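Calcium uptake protein 2, mitochondrial (Homo sapiens, PDB 6AGH) probably senses calcium through EF-hands and, by pairing with other MICU proteins, controls calcium influx through the mitochondrial calcium uniporter. Local coordinates at residues Y101-F106 / T174-F179; G129-E134 / K187-E192. All coordinates share one frame; numbering follows the deposited sequence.

Contact 1: Y101-F106 / T174-F179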
loop_
_atom_site.group_PDB
_atom_site.type_symbol
_atom_site.label_atom_id
_atom_site.label_comp_id
_atom_site.label_asym_id
_atom_site.label_seq_id
_atom_site.Cartn_x
_atom_site.Cartn_y
_atom_site.Cartn_z
ATOM N N TYR A 101 5.576 -14.527 -26.026
ATOM C CA TYR A 101 4.309 -14.395 -25.316
ATOM C C TYR A 101 4.524 -14.118 -23.829
ATOM O O TYR A 101 3.900 -13.206 -23.265
ATOM C CB TYR A 101 3.472 -15.658 -25.523
ATOM C CG TYR A 101 2.230 -15.713 -24.671
ATOM C CD1 TYR A 101 1.183 -14.830 -24.887
ATOM C CD2 TYR A 101 2.098 -16.658 -23.662
ATOM C CE1 TYR A 101 0.044 -14.876 -24.115
ATOM C CE2 TYR A 101 0.958 -16.715 -22.886
ATOM C CZ TYR A 101 -0.065 -15.821 -23.117
ATOM O OH TYR A 101 -1.201 -15.873 -22.347
ATOM N N THR A 102 5.416 -14.879 -23.182
ATOM C CA THR A 102 5.737 -14.629 -21.778
ATOM C C THR A 102 6.264 -13.214 -21.567
ATOM O O THR A 102 5.923 -12.563 -20.574
ATOM C CB THR A 102 6.746 -15.657 -21.271
ATOM O OG1 THR A 102 7.806 -15.807 -22.222
ATOM C CG2 THR A 102 6.067 -17.004 -21.069
ATOM N N GLU A 103 7.115 -12.729 -22.476
ATOM C CA GLU A 103 7.581 -11.352 -22.358
ATOM C C GLU A 103 6.449 -10.357 -22.569
ATOM O O GLU A 103 6.506 -9.239 -22.046
ATOM C CB GLU A 103 8.718 -11.076 -23.343
ATOM C CG GLU A 103 9.878 -12.041 -23.243
ATOM C CD GLU A 103 11.035 -11.645 -24.133
ATOM O OE1 GLU A 103 12.146 -12.184 -23.943
ATOM O OE2 GLU A 103 10.836 -10.797 -25.026
ATOM N N TYR A 104 5.411 -10.747 -23.308
ATOM C CA TYR A 104 4.282 -9.850 -23.527
ATOM C C TYR A 104 3.401 -9.763 -22.285
ATOM O O TYR A 104 2.930 -8.675 -21.931
ATOM C CB TYR A 104 3.484 -10.314 -24.748
ATOM C CG TYR A 104 2.033 -9.887 -24.776
ATOM C CD1 TYR A 104 1.668 -8.614 -25.194
ATOM C CD2 TYR A 104 1.024 -10.771 -24.410
ATOM C CE1 TYR A 104 0.341 -8.228 -25.233
ATOM C CE2 TYR A 104 -0.305 -10.394 -24.445
ATOM C CZ TYR A 104 -0.640 -9.123 -24.857
ATOM O OH TYR A 104 -1.964 -8.748 -24.893
ATOM N N LEU A 105 3.183 -10.889 -21.601
ATOM C CA LEU A 105 2.508 -10.831 -20.307
ATOM C C LEU A 105 3.350 -10.071 -19.291
ATOM O O LEU A 105 2.817 -9.329 -18.458
ATOM C CB LEU A 105 2.210 -12.241 -19.797
ATOM C CG LEU A 105 1.424 -13.192 -20.696
ATOM C CD1 LEU A 105 1.359 -14.576 -20.064
ATOM C CD2 LEU A 105 0.027 -12.651 -20.962
ATOM N N PHE A 106 4.669 -10.264 -19.342
ATOM C CA PHE A 106 5.595 -9.519 -18.495
ATOM C C PHE A 106 5.414 -8.012 -18.671
ATOM O O PHE A 106 5.197 -7.277 -17.695
ATOM C CB PHE A 106 7.021 -9.962 -18.832
ATOM C CG PHE A 106 8.092 -9.212 -18.106
ATOM C CD1 PHE A 106 8.436 -9.555 -16.811
ATOM C CD2 PHE A 106 8.791 -8.196 -18.735
ATOM C CE1 PHE A 106 9.434 -8.880 -16.145
ATOM C CE2 PHE A 106 9.791 -7.517 -18.075
ATOM C CZ PHE A 106 10.113 -7.861 -16.780
ATOM N N THR A 174 14.172 -9.167 -27.863
ATOM C CA THR A 174 14.589 -7.792 -27.611
ATOM C C THR A 174 14.896 -7.571 -26.137
ATOM O O THR A 174 15.898 -6.933 -25.798
ATOM C CB THR A 174 13.513 -6.815 -28.081
ATOM O OG1 THR A 174 13.236 -7.035 -29.468
ATOM C CG2 THR A 174 13.969 -5.379 -27.873
ATOM N N LEU A 175 14.043 -8.079 -25.247
ATOM C CA LEU A 175 14.245 -7.845 -23.820
ATOM C C LEU A 175 15.504 -8.543 -23.315
ATOM O O LEU A 175 16.210 -8.009 -22.453
ATOM C CB LEU A 175 13.020 -8.302 -23.029
ATOM C CG LEU A 175 11.738 -7.503 -23.277
ATOM C CD1 LEU A 175 10.605 -8.014 -22.396
ATOM C CD2 LEU A 175 11.977 -6.015 -23.066
ATOM N N GLN A 176 15.795 -9.740 -23.829
ATOM C CA GLN A 176 17.020 -10.430 -23.435
ATOM C C GLN A 176 18.259 -9.657 -23.878
ATOM O O GLN A 176 19.214 -9.507 -23.105
ATOM C CB GLN A 176 17.029 -11.847 -24.007
ATOM C CG GLN A 176 15.908 -12.728 -23.474
ATOM C CD GLN A 176 15.821 -14.063 -24.191
ATOM O OE1 GLN A 176 16.822 -14.582 -24.685
ATOM N NE2 GLN A 176 14.618 -14.624 -24.253
ATOM N N MET A 177 18.258 -9.145 -25.113
ATOM C CA MET A 177 19.401 -8.371 -25.594
ATOM C C MET A 177 19.507 -7.022 -24.896
ATOM O O MET A 177 20.604 -6.460 -24.802
ATOM C CB MET A 177 19.310 -8.131 -27.101
ATOM C CG MET A 177 19.531 -9.312 -28.011
ATOM S SD MET A 177 19.575 -8.723 -29.722
ATOM C CE MET A 177 18.868 -10.106 -30.612
ATOM N N ARG A 178 18.379 -6.462 -24.457
ATOM C CA ARG A 178 18.372 -5.137 -23.849
ATOM C C ARG A 178 18.798 -5.183 -22.387
ATOM O O ARG A 178 19.681 -4.427 -21.965
ATOM C CB ARG A 178 16.982 -4.520 -23.988
ATOM C CG ARG A 178 16.660 -3.468 -22.955
ATOM C CD ARG A 178 17.393 -2.173 -23.232
ATOM N NE ARG A 178 16.540 -1.016 -22.982
ATOM C CZ ARG A 178 16.961 0.115 -22.430
ATOM N NH1 ARG A 178 18.229 0.244 -22.065
ATOM N NH2 ARG A 178 16.115 1.118 -22.242
ATOM N N PHE A 179 18.204 -6.088 -21.609
ATOM C CA PHE A 179 18.570 -6.211 -20.204
ATOM C C PHE A 179 19.914 -6.910 -20.072
ATOM O O PHE A 179 20.807 -6.423 -19.371
ATOM C CB PHE A 179 17.500 -6.983 -19.433
ATOM C CG PHE A 179 16.162 -6.330 -19.448
ATOM C CD1 PHE A 179 16.054 -4.959 -19.590
ATOM C CD2 PHE A 179 15.012 -7.086 -19.327
ATOM C CE1 PHE A 179 14.825 -4.351 -19.613
ATOM C CE2 PHE A 179 13.777 -6.486 -19.346
ATOM C CZ PHE A 179 13.681 -5.115 -19.491
#

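Contact 2: G129-E134 / K187-E192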
loop_
_atom_site.group_PDB
_atom_site.type_symbol
_atom_site.label_atom_id
_atom_site.label_comp_id
_atom_site.label_asym_id
_atom_site.label_seq_id
_atom_site.Cartn_x
_atom_site.Cartn_y
_atom_site.Cartn_z
ATOM N N GLY A 129 22.381 -10.898 -2.230
ATOM C CA GLY A 129 21.767 -9.604 -1.999
ATOM C C GLY A 129 22.272 -8.492 -2.894
ATOM O O GLY A 129 22.264 -7.320 -2.502
ATOM N N ASN A 130 22.724 -8.842 -4.099
ATOM C CA ASN A 130 23.270 -7.843 -5.004
ATOM C C ASN A 130 22.195 -7.106 -5.786
ATOM O O ASN A 130 22.516 -6.131 -6.476
ATOM C CB ASN A 130 24.242 -8.502 -5.989
ATOM C CG ASN A 130 23.624 -9.684 -6.726
ATOM O OD1 ASN A 130 22.440 -9.985 -6.570
ATOM N ND2 ASN A 130 24.432 -10.360 -7.536
ATOM N N GLU A 131 20.943 -7.559 -5.703
ATOM C CA GLU A 131 19.825 -6.936 -6.410
ATOM C C GLU A 131 20.044 -6.964 -7.918
ATOM O O GLU A 131 19.674 -6.033 -8.637
ATOM C CB GLU A 131 19.533 -5.521 -5.909
ATOM C CG GLU A 131 18.621 -5.524 -4.688
ATOM C CD GLU A 131 18.182 -4.138 -4.265
ATOM O OE1 GLU A 131 17.337 -4.039 -3.348
ATOM O OE2 GLU A 131 18.676 -3.148 -4.843
ATOM N N MET A 132 20.659 -8.041 -8.400
ATOM C CA MET A 132 20.957 -8.191 -9.814
ATOM C C MET A 132 20.679 -9.641 -10.172
ATOM O O MET A 132 21.002 -10.554 -9.407
ATOM C CB MET A 132 22.414 -7.806 -10.144
ATOM C CG MET A 132 22.708 -6.331 -9.902
ATOM S SD MET A 132 24.371 -5.717 -10.255
ATOM C CE MET A 132 25.189 -7.173 -10.881
ATOM N N ILE A 133 20.068 -9.843 -11.335
ATOM C CA ILE A 133 19.674 -11.170 -11.783
ATOM C C ILE A 133 20.267 -11.449 -13.153
ATOM O O ILE A 133 20.541 -10.533 -13.935
ATOM C CB ILE A 133 18.134 -11.333 -11.811
ATOM C CG1 ILE A 133 17.498 -10.379 -12.827
ATOM C CG2 ILE A 133 17.547 -11.091 -10.436
ATOM C CD1 ILE A 133 16.057 -10.722 -13.170
ATOM N N GLU A 134 20.441 -12.729 -13.450
ATOM C CA GLU A 134 20.916 -13.154 -14.751
ATOM C C GLU A 134 19.716 -13.565 -15.603
ATOM O O GLU A 134 18.564 -13.504 -15.168
ATOM C CB GLU A 134 21.948 -14.283 -14.620
ATOM C CG GLU A 134 23.139 -14.022 -13.663
ATOM C CD GLU A 134 22.763 -13.881 -12.188
ATOM O OE1 GLU A 134 21.662 -14.308 -11.806
ATOM O OE2 GLU A 134 23.575 -13.348 -11.402
ATOM N N LYS A 187 24.120 -9.016 -16.404
ATOM C CA LYS A 187 23.054 -9.235 -15.443
ATOM C C LYS A 187 22.329 -7.920 -15.201
ATOM O O LYS A 187 22.913 -6.839 -15.317
ATOM C CB LYS A 187 23.568 -9.834 -14.125
ATOM C CG LYS A 187 24.970 -9.436 -13.722
ATOM C CD LYS A 187 25.372 -10.196 -12.468
ATOM C CE LYS A 187 25.691 -11.641 -12.769
ATOM N NZ LYS A 187 27.099 -11.799 -13.182
ATOM N N LEU A 188 21.047 -8.023 -14.858
ATOM C CA LEU A 188 20.147 -6.877 -14.810
ATOM C C LEU A 188 20.005 -6.400 -13.368
ATOM O O LEU A 188 19.408 -7.089 -12.533
ATOM C CB LEU A 188 18.784 -7.254 -15.389
ATOM C CG LEU A 188 17.703 -6.174 -15.457
ATOM C CD1 LEU A 188 18.171 -4.957 -16.249
ATOM C CD2 LEU A 188 16.405 -6.740 -16.016
ATOM N N HIS A 189 20.556 -5.222 -13.081
ATOM C CA HIS A 189 20.353 -4.593 -11.784
ATOM C C HIS A 189 18.943 -4.020 -11.708
ATOM O O HIS A 189 18.356 -3.625 -12.718
ATOM C CB HIS A 189 21.394 -3.493 -11.549
ATOM C CG HIS A 189 21.468 -3.015 -10.129
ATOM N ND1 HIS A 189 20.440 -2.332 -9.515
ATOM C CD2 HIS A 189 22.453 -3.117 -9.204
ATOM C CE1 HIS A 189 20.784 -2.041 -8.274
ATOM N NE2 HIS A 189 22.002 -2.507 -8.059
ATOM N N TYR A 190 18.395 -3.985 -10.491
ATOM C CA TYR A 190 17.017 -3.539 -10.319
ATOM C C TYR A 190 16.833 -2.072 -10.698
ATOM O O TYR A 190 15.740 -1.680 -11.116
ATOM C CB TYR A 190 16.547 -3.772 -8.884
ATOM C CG TYR A 190 15.151 -3.244 -8.655
ATOM C CD1 TYR A 190 14.048 -3.916 -9.164
ATOM C CD2 TYR A 190 14.935 -2.064 -7.958
ATOM C CE1 TYR A 190 12.769 -3.438 -8.976
ATOM C CE2 TYR A 190 13.657 -1.576 -7.764
ATOM C CZ TYR A 190 12.579 -2.268 -8.276
ATOM O OH TYR A 190 11.303 -1.792 -8.088
ATOM N N LYS A 191 17.868 -1.245 -10.534
ATOM C CA LYS A 191 17.747 0.169 -10.884
ATOM C C LYS A 191 17.527 0.346 -12.382
ATOM O O LYS A 191 16.605 1.056 -12.813
ATOM C CB LYS A 191 19.007 0.915 -10.441
ATOM C CG LYS A 191 18.773 2.035 -9.448
ATOM C CD LYS A 191 20.092 2.663 -9.023
ATOM C CE LYS A 191 20.002 4.181 -9.008
ATOM N NZ LYS A 191 21.324 4.817 -8.741
ATOM N N GLU A 192 18.371 -0.309 -13.187
ATOM C CA GLU A 192 18.210 -0.322 -14.638
ATOM C C GLU A 192 16.802 -0.751 -15.027
ATOM O O GLU A 192 16.115 -0.076 -15.804
ATOM C CB GLU A 192 19.238 -1.267 -15.263
ATOM C CG GLU A 192 20.681 -0.824 -15.148
ATOM C CD GLU A 192 21.636 -1.912 -15.593
ATOM O OE1 GLU A 192 22.853 -1.788 -15.343
ATOM O OE2 GLU A 192 21.146 -2.938 -16.110
#

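Contact 1: Y101-F106 / T174-F179
Leu175 and Glu103 meet where two helices of this EF-hand protein pack at a steep angle, a worked example of long side chains bridging widely spaced backbones. The short axes of 101-106 and 174-179 make an angle of 67° and come no nearer than 11.4 Å, so the contact rests on side chains alone, all of them buried. Leu175 CD1 lies 3.7 Å from Glu103 CB, and the two side chains run antiparallel, Glu103 passing Leu175 so that its carboxylate lies beside Leu175 CB and CG. The same methyl, CD1, reaches CD2 of the Phe106 ring at 4.1 Å. Gln176 comes next, its extended chain crossing that of Glu103 at about a right angle. Its amide NE2 makes at most a weak hydrogen bond to Glu103 OE1, whose position is itself uncertain. Helix 135-147 adjoins here, with Phe139 against Gln176 and Phe138 edge-to-face with Phe106. One turn after Leu175, Phe179 closes the apolar end, and Phe196 packs edge-to-face with it. Phe106 CG is anti to the backbone N (chi1 176°), bringing the ring's CE2 to 4.3 Å from Phe179 CE2, near the plane of the Phe179 ring.

Contact 2: G129-E134 / K187-E192
Met132 and His189 face each other in a short two-stranded sheet, an instructive case of two loops joined through their backbones, as in paired EF-hands. The central pair is Ile133 with Leu188, an antiparallel hydrogen-bonded pair: Ile133 N donates to Leu188 O (3.1 Å), and Leu188 N returns the bond to Ile133 O (2.7 Å). Beyond it, Tyr190 N donates to Glu131 O (3.0 Å). That carbonyl oxygen also sits over the centre of one face of the His189 ring.

Met132 and His189 form the neighbouring non-hydrogen-bonded pair. Met132 CB starts beside Leu188 O; CG then passes along the imidazole, 3.3 Å from His189 CD2. SD comes to the ring edge, 4.5 Å from the centroid of the His189 ring and 75° off its normal, a sulfur-aromatic contact. CE then lies against the Lys187 chain, 3.4 Å from Lys187 CD. Lys187 runs on alongside Glu134, but NZ stays 4.2 Å from Glu134 OE2, too far for a salt bridge.

Both loops are shaped locally. Asn130 OD1 accepts from Met132 N in an Asx turn, while His189, as N-cap, takes Lys191 N on ND1 in the plane of its ring. Glu131 OE1 is hydrogen-bonded to His119.

On the other face of the sheet, Ile133 and Leu188 turn to helix 116-125, where both touch Phe122. Tyr190, whose ring stacks on His119, begins helix 190-212, and Glu134 precedes helix 135-147; each strand thus joins an incoming to an outgoing helix, 116-125 to 135-147 and 174-179 to 190-212.

How the contacts relate
Contact 1 is wholly buried and purely a matter of side chains, whereas contact 2 lies farther from the chain's centre, is partly buried, and depends on backbone hydrogen bonds. Between 101-106 and 174-179, leucine and phenylalanine packing is joined by a buried Glu103; in 129-134 with 187-192 polar caps and turns shape the loops, and exposed Lys187 sits at its margin. Shared elements tie them together: helix 174-179 and strand 188-189 are consecutive in the chain, and helix 135-147, which follows strand 132-133, adjoins contact 1. With centres about 16 Å apart, they meet directly where Phe179 CG packs 3.5 Å from Leu188 CD2, linking the helical interior to the buried face of the small sheet.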